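Side-chain contacts in probable tautomerase HP_0924 (Helicobacter pylori, PDB 3M21), which is a probable tautomerase of the MIF clan, a small subunit built on a beta-alpha-beta unit and assembled into a hexamer: residues Gly25-Met30 with Ile41-Asp46; Lys6-Asn11 with Asn51-Gly56. All coordinates share one frame; numbering follows the deposited sequence.

Interaction 1 (Gly25-Met30 with Ile41-Asp46)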
ATOM      1  N   GLY F  25       7.833  15.341  10.955  1.00 29.04           N
ATOM      2  CA  GLY F  25       7.636  16.227   9.819  1.00 30.53           C
ATOM      3  C   GLY F  25       6.298  16.014   9.129  1.00 31.63           C
ATOM      4  O   GLY F  25       5.541  16.960   8.895  1.00 30.78           O
ATOM      5  N   VAL F  26       5.996  14.766   8.798  1.00 29.87           N
ATOM      6  CA  VAL F  26       4.734  14.460   8.137  1.00 31.98           C
ATOM      7  C   VAL F  26       3.553  14.764   9.052  1.00 31.58           C
ATOM      8  O   VAL F  26       2.541  15.295   8.608  1.00 31.71           O
ATOM      9  CB  VAL F  26       4.671  12.971   7.705  1.00 33.01           C
ATOM     10  CG1 VAL F  26       3.236  12.573   7.397  1.00 33.44           C
ATOM     11  CG2 VAL F  26       5.542  12.756   6.484  1.00 29.98           C
ATOM     12  N   SER F  27       3.685  14.422  10.330  1.00 32.16           N
ATOM     13  CA  SER F  27       2.616  14.666  11.284  1.00 32.36           C
ATOM     14  C   SER F  27       2.322  16.163  11.387  1.00 33.28           C
ATOM     15  O   SER F  27       1.164  16.572  11.315  1.00 33.01           O
ATOM     16  CB  SER F  27       2.986  14.101  12.656  1.00 32.33           C
ATOM     17  OG  SER F  27       3.169  12.692  12.585  1.00 36.69           O
ATOM     18  N   ASP F  28       3.358  16.986  11.540  1.00 33.04           N
ATOM     19  CA  ASP F  28       3.135  18.427  11.630  1.00 32.09           C
ATOM     20  C   ASP F  28       2.468  18.936  10.355  1.00 32.01           C
ATOM     21  O   ASP F  28       1.566  19.772  10.415  1.00 31.65           O
ATOM     22  CB  ASP F  28       4.454  19.179  11.856  1.00 34.03           C
ATOM     23  CG  ASP F  28       5.094  18.853  13.193  1.00 34.40           C
ATOM     24  OD1 ASP F  28       4.354  18.567  14.158  1.00 36.43           O
ATOM     25  OD2 ASP F  28       6.338  18.892  13.286  1.00 37.92           O
ATOM     26  N   LEU F  29       2.913  18.430   9.206  1.00 28.98           N
ATOM     27  CA  LEU F  29       2.348  18.839   7.922  1.00 29.76           C
ATOM     28  C   LEU F  29       0.832  18.625   7.894  1.00 29.69           C
ATOM     29  O   LEU F  29       0.086  19.491   7.443  1.00 30.05           O
ATOM     30  CB  LEU F  29       2.988  18.053   6.774  1.00 28.10           C
ATOM     31  CG  LEU F  29       2.446  18.367   5.370  1.00 28.25           C
ATOM     32  CD1 LEU F  29       2.858  19.786   4.986  1.00 27.70           C
ATOM     33  CD2 LEU F  29       2.995  17.373   4.338  1.00 23.83           C
ATOM     34  N   MET F  30       0.383  17.469   8.375  1.00 30.54           N
ATOM     35  CA  MET F  30      -1.046  17.166   8.394  1.00 31.78           C
ATOM     36  C   MET F  30      -1.808  18.090   9.346  1.00 34.29           C
ATOM     37  O   MET F  30      -2.932  18.510   9.052  1.00 31.31           O
ATOM     38  CB  MET F  30      -1.293  15.717   8.816  1.00 30.98           C
ATOM     39  CG  MET F  30      -0.705  14.670   7.887  1.00 28.17           C
ATOM     40  SD  MET F  30      -1.254  14.866   6.192  1.00 28.97           S
ATOM     41  CE  MET F  30      -2.975  14.382   6.338  1.00 27.29           C
ATOM     42  N   ILE F  41      -2.675  10.306  13.835  1.00 29.04           N
ATOM     43  CA  ILE F  41      -1.756  10.167  12.711  1.00 26.48           C
ATOM     44  C   ILE F  41      -0.816   8.976  12.792  1.00 25.00           C
ATOM     45  O   ILE F  41       0.007   8.881  13.703  1.00 21.64           O
ATOM     46  CB  ILE F  41      -0.901  11.429  12.526  1.00 25.89           C
ATOM     47  CG1 ILE F  41      -1.811  12.647  12.338  1.00 28.18           C
ATOM     48  CG2 ILE F  41      -0.006  11.278  11.305  1.00 24.85           C
ATOM     49  CD1 ILE F  41      -1.059  13.953  12.234  1.00 26.53           C
ATOM     50  N   VAL F  42      -0.935   8.077  11.818  1.00 22.44           N
ATOM     51  CA  VAL F  42      -0.086   6.896  11.755  1.00 20.00           C
ATOM     52  C   VAL F  42       0.860   7.066  10.585  1.00 21.64           C
ATOM     53  O   VAL F  42       0.448   7.463   9.492  1.00 17.87           O
ATOM     54  CB  VAL F  42      -0.917   5.617  11.533  1.00 20.35           C
ATOM     55  CG1 VAL F  42       0.002   4.420  11.328  1.00 18.09           C
ATOM     56  CG2 VAL F  42      -1.827   5.386  12.727  1.00 23.16           C
ATOM     57  N   VAL F  43       2.131   6.772  10.825  1.00 20.58           N
ATOM     58  CA  VAL F  43       3.151   6.883   9.801  1.00 19.53           C
ATOM     59  C   VAL F  43       3.989   5.615   9.829  1.00 19.96           C
ATOM     60  O   VAL F  43       4.379   5.124  10.897  1.00 17.99           O
ATOM     61  CB  VAL F  43       4.059   8.117  10.052  1.00 20.14           C
ATOM     62  CG1 VAL F  43       5.093   8.261   8.935  1.00 19.12           C
ATOM     63  CG2 VAL F  43       3.211   9.370  10.148  1.00 17.91           C
ATOM     64  N   ILE F  44       4.232   5.069   8.643  1.00 17.42           N
ATOM     65  CA  ILE F  44       5.026   3.863   8.503  1.00 15.84           C
ATOM     66  C   ILE F  44       6.058   4.118   7.425  1.00 16.77           C
ATOM     67  O   ILE F  44       5.723   4.470   6.289  1.00 15.89           O
ATOM     68  CB  ILE F  44       4.161   2.658   8.086  1.00 16.49           C
ATOM     69  CG1 ILE F  44       3.175   2.307   9.207  1.00 17.42           C
ATOM     70  CG2 ILE F  44       5.051   1.483   7.724  1.00 13.31           C
ATOM     71  CD1 ILE F  44       2.160   1.197   8.838  1.00 20.36           C
ATOM     72  N   ILE F  45       7.321   3.958   7.798  1.00 16.56           N
ATOM     73  CA  ILE F  45       8.420   4.153   6.872  1.00 17.47           C
ATOM     74  C   ILE F  45       8.923   2.777   6.464  1.00 20.09           C
ATOM     75  O   ILE F  45       9.243   1.935   7.313  1.00 20.40           O
ATOM     76  CB  ILE F  45       9.581   4.928   7.536  1.00 18.29           C
ATOM     77  CG1 ILE F  45       9.116   6.333   7.942  1.00 19.74           C
ATOM     78  CG2 ILE F  45      10.761   5.001   6.595  1.00 17.35           C
ATOM     79  CD1 ILE F  45      10.113   7.056   8.855  1.00 17.50           C
ATOM     80  N   ASP F  46       8.982   2.535   5.163  1.00 19.40           N
ATOM     81  CA  ASP F  46       9.474   1.255   4.667  1.00 19.64           C
ATOM     82  C   ASP F  46      10.811   1.507   4.003  1.00 21.47           C
ATOM     83  O   ASP F  46      10.964   2.471   3.256  1.00 19.73           O
ATOM     84  CB  ASP F  46       8.501   0.674   3.649  1.00 20.46           C
ATOM     85  CG  ASP F  46       7.141   0.395   4.245  1.00 18.75           C
ATOM     86  OD1 ASP F  46       7.080  -0.199   5.350  1.00 22.15           O
ATOM     87  OD2 ASP F  46       6.138   0.748   3.600  1.00 22.44           O
TER
HETATM   88  O   HOH W   1       2.488   9.944  13.796  1.00 26.27           O

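Interaction 2 (Lys6-Asn11 with Asn51-Gly56)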
ATOM      1  N   LYS F   6       8.014   5.220   1.458  1.00 15.85           N
ATOM      2  CA  LYS F   6       8.892   4.162   0.990  1.00 18.91           C
ATOM      3  C   LYS F   6      10.131   4.813   0.400  1.00 20.79           C
ATOM      4  O   LYS F   6      10.037   5.648  -0.506  1.00 22.42           O
ATOM      5  CB  LYS F   6       8.186   3.318  -0.069  1.00 18.88           C
ATOM      6  CG  LYS F   6       6.953   2.595   0.454  1.00 20.71           C
ATOM      7  CD  LYS F   6       6.336   1.699  -0.614  1.00 25.87           C
ATOM      8  CE  LYS F   6       5.052   1.076  -0.118  1.00 31.08           C
ATOM      9  NZ  LYS F   6       5.272   0.268   1.111  1.00 33.93           N
ATOM     10  N   LEU F   7      11.293   4.431   0.915  1.00 18.59           N
ATOM     11  CA  LEU F   7      12.547   5.000   0.446  1.00 20.46           C
ATOM     12  C   LEU F   7      13.658   3.952   0.412  1.00 20.69           C
ATOM     13  O   LEU F   7      13.533   2.890   1.011  1.00 20.39           O
ATOM     14  CB  LEU F   7      12.943   6.154   1.362  1.00 20.65           C
ATOM     15  CG  LEU F   7      13.147   5.780   2.838  1.00 20.43           C
ATOM     16  CD1 LEU F   7      14.501   5.109   3.014  1.00 22.93           C
ATOM     17  CD2 LEU F   7      13.084   7.030   3.715  1.00 23.48           C
ATOM     18  N   VAL F   8      14.738   4.256  -0.293  1.00 21.48           N
ATOM     19  CA  VAL F   8      15.873   3.340  -0.378  1.00 24.16           C
ATOM     20  C   VAL F   8      17.017   3.853   0.495  1.00 24.94           C
ATOM     21  O   VAL F   8      17.446   5.005   0.357  1.00 24.87           O
ATOM     22  CB  VAL F   8      16.387   3.214  -1.826  1.00 24.20           C
ATOM     23  CG1 VAL F   8      17.458   2.142  -1.910  1.00 22.97           C
ATOM     24  CG2 VAL F   8      15.236   2.894  -2.746  1.00 22.62           C
ATOM     25  N   PRO F   9      17.513   3.014   1.425  1.00 24.42           N
ATOM     26  CA  PRO F   9      18.618   3.428   2.301  1.00 26.41           C
ATOM     27  C   PRO F   9      19.833   3.861   1.494  1.00 29.76           C
ATOM     28  O   PRO F   9      20.008   3.443   0.350  1.00 29.04           O
ATOM     29  CB  PRO F   9      18.911   2.165   3.110  1.00 24.67           C
ATOM     30  CG  PRO F   9      17.572   1.525   3.223  1.00 25.52           C
ATOM     31  CD  PRO F   9      17.019   1.680   1.809  1.00 22.90           C
ATOM     32  N   GLU F  10      20.676   4.691   2.095  1.00 33.52           N
ATOM     33  CA  GLU F  10      21.882   5.161   1.429  1.00 38.36           C
ATOM     34  C   GLU F  10      22.789   5.914   2.388  1.00 39.54           C
ATOM     35  O   GLU F  10      22.325   6.734   3.178  1.00 39.54           O
ATOM     36  CB  GLU F  10      21.525   6.063   0.247  1.00 40.64           C
ATOM     37  CG  GLU F  10      22.738   6.714  -0.393  1.00 44.14           C
ATOM     38  CD  GLU F  10      22.485   7.189  -1.807  1.00 45.93           C
ATOM     39  OE1 GLU F  10      21.538   7.988  -2.004  1.00 46.68           O
ATOM     40  OE2 GLU F  10      23.242   6.763  -2.720  1.00 46.02           O
ATOM     41  N   ASN F  11      24.084   5.618   2.306  1.00 41.18           N
ATOM     42  CA  ASN F  11      25.101   6.246   3.141  1.00 41.65           C
ATOM     43  C   ASN F  11      24.784   6.246   4.634  1.00 42.38           C
ATOM     44  O   ASN F  11      24.619   7.306   5.244  1.00 42.92           O
ATOM     45  CB  ASN F  11      25.353   7.688   2.684  1.00 42.77           C
ATOM     46  CG  ASN F  11      25.608   7.792   1.194  1.00 44.62           C
ATOM     47  OD1 ASN F  11      26.386   7.023   0.625  1.00 42.21           O
ATOM     48  ND2 ASN F  11      24.959   8.756   0.554  1.00 46.44           N
ATOM     49  N   ASN F  51      17.809  -2.764  -4.975  1.00 24.33           N
ATOM     50  CA  ASN F  51      17.553  -3.699  -6.080  1.00 24.30           C
ATOM     51  C   ASN F  51      16.059  -4.002  -6.246  1.00 23.38           C
ATOM     52  O   ASN F  51      15.647  -4.639  -7.215  1.00 25.31           O
ATOM     53  CB  ASN F  51      18.290  -5.023  -5.825  1.00 25.94           C
ATOM     54  CG  ASN F  51      19.809  -4.882  -5.918  1.00 24.93           C
ATOM     55  OD1 ASN F  51      20.364  -4.723  -7.003  1.00 27.23           O
ATOM     56  ND2 ASN F  51      20.476  -4.932  -4.780  1.00 25.90           N
ATOM     57  N   ASN F  52      15.262  -3.548  -5.286  1.00 22.68           N
ATOM     58  CA  ASN F  52      13.824  -3.789  -5.271  1.00 21.28           C
ATOM     59  C   ASN F  52      12.999  -2.568  -5.664  1.00 20.08           C
ATOM     60  O   ASN F  52      11.768  -2.632  -5.756  1.00 19.17           O
ATOM     61  CB  ASN F  52      13.416  -4.232  -3.873  1.00 21.14           C
ATOM     62  CG  ASN F  52      13.971  -5.604  -3.510  1.00 22.39           C
ATOM     63  OD1 ASN F  52      15.160  -5.890  -3.692  1.00 22.27           O
ATOM     64  ND2 ASN F  52      13.103  -6.456  -2.979  1.00 24.92           N
ATOM     65  N   TYR F  53      13.683  -1.456  -5.882  1.00 18.77           N
ATOM     66  CA  TYR F  53      13.024  -0.201  -6.228  1.00 18.58           C
ATOM     67  C   TYR F  53      13.446   0.211  -7.631  1.00 21.94           C
ATOM     68  O   TYR F  53      14.634   0.219  -7.955  1.00 21.60           O
ATOM     69  CB  TYR F  53      13.434   0.858  -5.206  1.00 14.97           C
ATOM     70  CG  TYR F  53      12.595   2.115  -5.187  1.00 18.70           C
ATOM     71  CD1 TYR F  53      11.975   2.537  -4.007  1.00 18.38           C
ATOM     72  CD2 TYR F  53      12.471   2.927  -6.325  1.00 17.95           C
ATOM     73  CE1 TYR F  53      11.261   3.734  -3.955  1.00 17.60           C
ATOM     74  CE2 TYR F  53      11.753   4.129  -6.276  1.00 16.68           C
ATOM     75  CZ  TYR F  53      11.155   4.518  -5.084  1.00 19.16           C
ATOM     76  OH  TYR F  53      10.435   5.689  -5.018  1.00 22.64           O
ATOM     77  N   GLY F  54      12.467   0.540  -8.466  1.00 21.41           N
ATOM     78  CA  GLY F  54      12.782   0.961  -9.819  1.00 21.25           C
ATOM     79  C   GLY F  54      12.157   2.306 -10.151  1.00 22.91           C
ATOM     80  O   GLY F  54      11.122   2.666  -9.590  1.00 19.78           O
ATOM     81  N   LEU F  55      12.807   3.045 -11.049  1.00 22.10           N
ATOM     82  CA  LEU F  55      12.337   4.342 -11.514  1.00 21.64           C
ATOM     83  C   LEU F  55      12.813   4.456 -12.958  1.00 22.07           C
ATOM     84  O   LEU F  55      13.997   4.284 -13.230  1.00 22.47           O
ATOM     85  CB  LEU F  55      12.943   5.481 -10.694  1.00 20.31           C
ATOM     86  CG  LEU F  55      12.620   6.873 -11.262  1.00 24.93           C
ATOM     87  CD1 LEU F  55      11.121   7.128 -11.086  1.00 24.04           C
ATOM     88  CD2 LEU F  55      13.432   7.960 -10.557  1.00 20.21           C
ATOM     89  N   GLY F  56      11.890   4.720 -13.880  1.00 22.97           N
ATOM     90  CA  GLY F  56      12.271   4.847 -15.278  1.00 22.91           C
ATOM     91  C   GLY F  56      12.687   3.532 -15.909  1.00 24.91           C
ATOM     92  O   GLY F  56      13.333   3.522 -16.953  1.00 27.43           O
TER

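Interaction 1 (Gly25-Met30 with Ile41-Asp46)
Ile41 packs its side chain against the helix at Ser27 and Met30, and this is the close-packed end of the contact. Its CD1 lies 3.6 Å from the backbone O of Ser27 and 3.9 Å from CB of Met30. With CG1 set beside the backbone N (chi1 -57°), the other branch, CG2, is brought up to OG of Ser27 at 3.7 Å. Met30 touches through CB alone; beyond it the chain bends at chi2 and chi3 and leads the sulfur away, and the residue also packs on Leu7 of the third subunit. Helix 16-34 is the crossover helix of a beta-alpha-beta unit, here resting on the second of two parallel strands, 42-47. Packing slackens further along: CG1 of Val26 meets CG2 of Val43 at 4.2 Å, and CG2 of Val43 also stands 4.1 Å from OG of Ser27. Val26 also lies on Ile3 and Ile5 of strand 2-7. No direct hydrogen bond joins the two segments; on the Ser27 side, where Gly57 of the second subunit packs, a water bridges the helix to the residue leading into the strand, donating to OG of Ser27 at 3.1 Å and to O of Ile41 at 2.7 Å, while the Ser27 hydroxyl is also hydrogen-bonded to the backbone O of Ile23, one turn back in the helix.

Interaction 2 (Lys6-Asn11 with Asn51-Gly56)
Tyr53 and Val8 make most of this contact, one methyl of the valine resting against the root of the tyrosine side chain. CG2 of Val8 lies 3.5 Å from CD1 of Tyr53 and 3.7 Å from its CB, so it fills the angle where the ring leaves the backbone. The approach to the ring is oblique, and the two side chains are skewed to one another. In Tyr53, CG stands anti to the backbone N (chi1 -165°), which carries the ring across toward the end of strand 2-7. There Lys6 contributes its backbone: its O sits near the ring plane at the edge, a loose 4.1 Å from CE1 of Tyr53. The lysine side chain starts toward Tyr53 but is extended through chi2 and chi3, then bent at chi4 (-59°), taking NZ away to a salt bridge with OD2 of Asp46. No hydrogen bond joins the two segments, and the contact is held by packing. Val48 and Val60 of the same chain add to the surroundings of Tyr53, as do Pro1 of the third subunit and Ile44 of the fifth. Strand 53-55 pairs antiparallel with a strand of that fifth subunit, extending the sheet across the interface, an intersubunit strand pairing, as in other oligomeric members of the tautomerase (MIF) family.

From the N terminus the chain runs along strand 2-7, the end of which enters interaction 2, then returns through helix 16-34, whose middle supplies Gly25-Met30. After a short connection, strand 42-47 closes the smaller loop, interaction 1, 11 residues on. The larger loop closes only at strand 53-55, when Asn51-Gly56 comes back to Lys6-Asn11; interaction 1 therefore lies wholly within it. Their centres are about 20 Å apart, yet the neighbouring parallel strands connect them: O of Asp46 probably accepts a hydrogen bond of 3.1 Å from N of Leu7. Interaction 1 fixes helix to sheet, interaction 2 joins the sheet's end to the C-terminal hairpin, and both touch the third subunit.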